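Side-chain contact in dicer Related Helicase (Caenorhabditis elegans, PDB 6M6Q), which probably hydrolyses ATP as an RNA-binding helicase of the RIG-I-like receptor subfamily active in RNA interference, and is represented here by its N-terminal domain: residues B[197-200]-B[201-205]. Numbering follows the deposited sequence.
Sequences MIIM and KHLKS
The imidazole of His202 lies alongside the side chain of Ile198, one turn earlier, and the two point the same way: the isoleucine methyl CG2 of Ile198 approaches CE1 of the His202 ring to 3.6 Å. Over one face of the same ring stands the ammonium NZ of Lys201, displaced toward the rim; the lysine, anti at chi1 and chi2, bends at both chi3 and chi4 (63° and 64°) to bring its amine there. Ile198 O sits oblique to the ring and accepts two N-H groups of the same residue, the backbone N of His202 at 3.2 Å and, weakly, its ND1 at 3.0 Å, where an N-H...O angle of 121° leaves the bond strongly bent. These residues lie in helix 196-204, whose i to i+4 ladder continues from Ile199 O to the N of Leu203 (3.0 Å) and from Met200 O to the N of Lys204. In this largely helical domain, His202 borders Ala296 and Asn299, Ile198 meets Asp300 and, with Ile199, Asn303 of helix 301-310, while Ile199 and Leu203 are buried against Phe293 of helix 288-295. The side chains of Ile199 and Leu203 lie side by side, with Ile199 CG2 3.8 Å from Leu203 CD1. Met200 touches Thr213 and Leu216 of helix 210-221, and Leu203 touches Leu216 as well.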
loop_
_atom_site.group_PDB
_atom_site.type_symbol
_atom_site.label_atom_id
_atom_site.label_comp_id
_atom_site.label_asym_id
_atom_site.label_seq_id
_atom_site.Cartn_x
_atom_site.Cartn_y
_atom_site.Cartn_z
ATOM N N MET B 197 2.158 -20.622 -0.347
ATOM C CA MET B 197 2.424 -22.041 0.012
ATOM C C MET B 197 1.149 -22.690 0.567
ATOM O O MET B 197 0.845 -23.828 0.179
ATOM C CB MET B 197 3.544 -22.177 1.033
ATOM C CG MET B 197 4.370 -23.393 0.783
ATOM S SD MET B 197 5.460 -23.742 2.115
ATOM C CE MET B 197 6.664 -24.762 1.265
ATOM N N ILE B 198 0.438 -21.985 1.435
ATOM C CA ILE B 198 -0.805 -22.473 2.102
ATOM C C ILE B 198 -1.945 -22.552 1.060
ATOM O O ILE B 198 -2.754 -23.489 1.135
ATOM C CB ILE B 198 -1.158 -21.568 3.300
ATOM C CG1 ILE B 198 0.040 -21.354 4.235
ATOM C CG2 ILE B 198 -2.359 -22.118 4.055
ATOM C CD1 ILE B 198 -0.046 -20.089 5.066
ATOM N N ILE B 199 -1.963 -21.643 0.081
ATOM C CA ILE B 199 -2.964 -21.639 -1.027
ATOM C C ILE B 199 -2.710 -22.879 -1.910
ATOM O O ILE B 199 -3.689 -23.555 -2.269
ATOM C CB ILE B 199 -2.914 -20.315 -1.823
ATOM C CG1 ILE B 199 -3.043 -19.098 -0.901
ATOM C CG2 ILE B 199 -3.973 -20.301 -2.914
ATOM C CD1 ILE B 199 -2.548 -17.798 -1.498
ATOM N N MET B 200 -1.444 -23.191 -2.213
ATOM C CA MET B 200 -1.063 -24.329 -3.099
ATOM C C MET B 200 -1.482 -25.649 -2.423
ATOM O O MET B 200 -2.051 -26.515 -3.128
ATOM C CB MET B 200 0.446 -24.319 -3.391
ATOM C CG MET B 200 0.938 -25.437 -4.324
ATOM S SD MET B 200 0.902 -24.995 -6.080
ATOM C CE MET B 200 -0.820 -25.314 -6.449
ATOM N N LYS B 201 -1.294 -25.759 -1.100
ATOM C CA LYS B 201 -1.615 -26.977 -0.297
ATOM C C LYS B 201 -3.128 -27.247 -0.342
ATOM O O LYS B 201 -3.507 -28.418 -0.566
ATOM C CB LYS B 201 -1.121 -26.809 1.145
ATOM C CG LYS B 201 -1.547 -27.902 2.124
ATOM C CD LYS B 201 -0.845 -27.837 3.497
ATOM C CE LYS B 201 -1.139 -26.572 4.296
ATOM N NZ LYS B 201 -2.573 -26.448 4.676
ATOM N N HIS B 202 -3.958 -26.216 -0.139
ATOM C CA HIS B 202 -5.438 -26.343 -0.036
ATOM C C HIS B 202 -6.044 -26.601 -1.416
ATOM O O HIS B 202 -7.047 -27.351 -1.480
ATOM C CB HIS B 202 -6.063 -25.120 0.636
ATOM C CG HIS B 202 -5.898 -25.107 2.120
ATOM N ND1 HIS B 202 -5.234 -24.090 2.779
ATOM C CD2 HIS B 202 -6.281 -25.985 3.074
ATOM C CE1 HIS B 202 -5.237 -24.331 4.076
ATOM N NE2 HIS B 202 -5.879 -25.478 4.283
ATOM N N LEU B 203 -5.474 -26.016 -2.475
ATOM C CA LEU B 203 -5.978 -26.214 -3.861
ATOM C C LEU B 203 -5.664 -27.650 -4.294
ATOM O O LEU B 203 -6.473 -28.236 -5.035
ATOM C CB LEU B 203 -5.351 -25.192 -4.820
ATOM C CG LEU B 203 -5.895 -23.762 -4.728
ATOM C CD1 LEU B 203 -5.049 -22.825 -5.579
ATOM C CD2 LEU B 203 -7.373 -23.672 -5.144
ATOM N N LYS B 204 -4.544 -28.199 -3.819
ATOM C CA LYS B 204 -4.108 -29.589 -4.113
ATOM C C LYS B 204 -5.078 -30.582 -3.459
ATOM O O LYS B 204 -5.170 -31.700 -3.956
ATOM C CB LYS B 204 -2.678 -29.814 -3.623
ATOM C CG LYS B 204 -1.893 -30.855 -4.399
ATOM C CD LYS B 204 -0.417 -30.809 -4.113
ATOM C CE LYS B 204 0.350 -31.891 -4.835
ATOM N NZ LYS B 204 1.767 -31.917 -4.411
ATOM N N SER B 205 -5.777 -30.164 -2.396
ATOM C CA SER B 205 -6.724 -30.992 -1.600
ATOM C C SER B 205 -8.164 -30.742 -2.050
ATOM O O SER B 205 -9.066 -31.369 -1.478
ATOM C CB SER B 205 -6.578 -30.716 -0.126
ATOM O OG SER B 205 -5.254 -30.994 0.319
#